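Local coordinates for protein 3-deoxy-manno-octulosonate cytidylyltransferase (PDB 1H7E) that activates the eight-carbon sugar KDO for lipopolysaccharide biosynthesis by coupling it to CMP from CTP, releasing diphosphate, at residues Ala41-Val46 against Thr109-Met114. Numbering follows the deposited sequence.
Sequences AGVAEV and TLLQGM
Leu111 of helix 104-116 carries this contact against the loop Ala41-Val43, and the evidence is its CD1 methyl, the one atom of the helical segment that comes within 4.5 Å of the loop. At Leu111 the CA-CB bond aims at the loop, and chi2 of -162° extends CD1 away from CA, making it the leading branch. This methyl lies 3.9 Å from Ala41 O and also 3.9 Å from Gly42 O, so it touches two successive peptide carbonyls by van der Waals contact; no hydrogen bond links the two segments. Gly42 O also receives a weak hydrogen bond from Arg115 NH2, just beyond the helical segment. The third partner of the methyl is apolar: Val43 CG2 stands 4.0 Å from Leu111 CD1. Val43 has CG1 anti to the backbone N (chi1 173°), which turns CG2 to the nitrogen side, where it meets the leucine at an oblique angle. Gly42 and Leu111 are the closest pair of CA atoms, 8.0 Å apart, and Gly42 has a left-handed backbone conformation, with a phi of 84°. Farther along, Gly113 N and Met114 N continue the helical hydrogen bonding, to Thr109 O and Leu110 O. The side chains of Leu110 and Met114 turn to the central sheet, packing on Ala123 of strand 122-129 and Ala177 of strand 169-179. Only 88 Å² is buried between the segments, a light touch supplemented by Glu108, whose carboxylate accepts a bond from Ala41 N. The contact thus joins the loop between helix 29-38 and strand 45-50 to helix 104-116 beside the start of strand 3-8, on which both side chains rest, by one leucine methyl set against two carbonyls and a valine within the alpha/beta, Rossmann-like GT-A fold of the cytidylyltransferases.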
loop_
_atom_site.group_PDB
_atom_site.type_symbol
_atom_site.label_atom_id
_atom_site.label_comp_id
_atom_site.label_asym_id
_atom_site.label_seq_id
_atom_site.Cartn_x
_atom_site.Cartn_y
_atom_site.Cartn_z
ATOM N N ALA A 41 -10.387 -30.052 -1.738
ATOM C CA ALA A 41 -10.761 -30.662 -0.470
ATOM C C ALA A 41 -11.254 -29.612 0.509
ATOM O O ALA A 41 -10.819 -28.463 0.454
ATOM C CB ALA A 41 -9.566 -31.397 0.124
ATOM N N GLY A 42 -12.161 -30.009 1.401
ATOM C CA GLY A 42 -12.681 -29.101 2.415
ATOM C C GLY A 42 -13.822 -28.197 1.994
ATOM O O GLY A 42 -14.306 -27.394 2.790
ATOM N N VAL A 43 -14.245 -28.332 0.745
ATOM C CA VAL A 43 -15.338 -27.542 0.198
ATOM C C VAL A 43 -16.621 -28.377 0.168
ATOM O O VAL A 43 -16.648 -29.485 -0.377
ATOM C CB VAL A 43 -14.967 -27.032 -1.220
ATOM C CG1 VAL A 43 -16.164 -26.342 -1.900
ATOM C CG2 VAL A 43 -13.786 -26.060 -1.098
ATOM N N ALA A 44 -17.682 -27.823 0.745
ATOM C CA ALA A 44 -18.980 -28.498 0.830
ATOM C C ALA A 44 -19.810 -28.484 -0.447
ATOM O O ALA A 44 -20.406 -29.491 -0.812
ATOM C CB ALA A 44 -19.785 -27.915 1.971
ATOM N N GLU A 45 -19.876 -27.337 -1.112
ATOM C CA GLU A 45 -20.661 -27.220 -2.342
ATOM C C GLU A 45 -19.982 -26.284 -3.317
ATOM O O GLU A 45 -19.230 -25.399 -2.920
ATOM C CB GLU A 45 -22.049 -26.623 -2.051
ATOM C CG GLU A 45 -22.911 -27.341 -1.015
ATOM C CD GLU A 45 -24.033 -26.458 -0.474
ATOM O OE1 GLU A 45 -24.566 -25.622 -1.235
ATOM O OE2 GLU A 45 -24.380 -26.596 0.722
ATOM N N VAL A 46 -20.319 -26.437 -4.587
ATOM C CA VAL A 46 -19.787 -25.599 -5.635
ATOM C C VAL A 46 -20.976 -25.078 -6.429
ATOM O O VAL A 46 -21.827 -25.850 -6.879
ATOM C CB VAL A 46 -18.811 -26.366 -6.561
ATOM C CG1 VAL A 46 -18.312 -25.446 -7.671
ATOM C CG2 VAL A 46 -17.626 -26.888 -5.757
ATOM N N THR A 109 -4.719 -23.935 -0.507
ATOM C CA THR A 109 -3.760 -23.086 0.219
ATOM C C THR A 109 -4.517 -21.892 0.781
ATOM O O THR A 109 -4.361 -21.526 1.940
ATOM C CB THR A 109 -2.632 -22.568 -0.730
ATOM O OG1 THR A 109 -1.749 -23.647 -1.056
ATOM C CG2 THR A 109 -1.821 -21.448 -0.078
ATOM N N LEU A 110 -5.383 -21.329 -0.049
ATOM C CA LEU A 110 -6.187 -20.181 0.326
ATOM C C LEU A 110 -7.131 -20.552 1.470
ATOM O O LEU A 110 -7.159 -19.881 2.503
ATOM C CB LEU A 110 -6.959 -19.721 -0.906
ATOM C CG LEU A 110 -7.769 -18.441 -0.900
ATOM C CD1 LEU A 110 -6.846 -17.258 -0.710
ATOM C CD2 LEU A 110 -8.491 -18.340 -2.232
ATOM N N LEU A 111 -7.822 -21.686 1.330
ATOM C CA LEU A 111 -8.772 -22.150 2.356
ATOM C C LEU A 111 -8.075 -22.463 3.674
ATOM O O LEU A 111 -8.617 -22.177 4.743
ATOM C CB LEU A 111 -9.529 -23.397 1.880
ATOM C CG LEU A 111 -11.053 -23.467 2.007
ATOM C CD1 LEU A 111 -11.457 -24.914 1.884
ATOM C CD2 LEU A 111 -11.543 -22.905 3.326
ATOM N N GLN A 112 -6.891 -23.074 3.593
ATOM C CA GLN A 112 -6.115 -23.400 4.786
ATOM C C GLN A 112 -5.704 -22.115 5.532
ATOM O O GLN A 112 -5.700 -22.072 6.768
ATOM C CB GLN A 112 -4.870 -24.225 4.417
ATOM C CG GLN A 112 -4.176 -24.874 5.629
ATOM C CD GLN A 112 -5.172 -25.587 6.554
ATOM O OE1 GLN A 112 -5.680 -26.668 6.228
ATOM N NE2 GLN A 112 -5.481 -24.964 7.694
ATOM N N GLY A 113 -5.359 -21.079 4.771
ATOM C CA GLY A 113 -4.979 -19.817 5.375
ATOM C C GLY A 113 -6.122 -19.241 6.197
ATOM O O GLY A 113 -5.890 -18.737 7.303
ATOM N N MET A 114 -7.347 -19.312 5.661
ATOM C CA MET A 114 -8.549 -18.797 6.339
ATOM C C MET A 114 -8.850 -19.600 7.607
ATOM O O MET A 114 -9.219 -19.036 8.642
ATOM C CB MET A 114 -9.768 -18.839 5.402
ATOM C CG MET A 114 -9.699 -17.884 4.225
ATOM S SD MET A 114 -9.807 -16.204 4.778
ATOM C CE MET A 114 -11.552 -15.999 4.918
#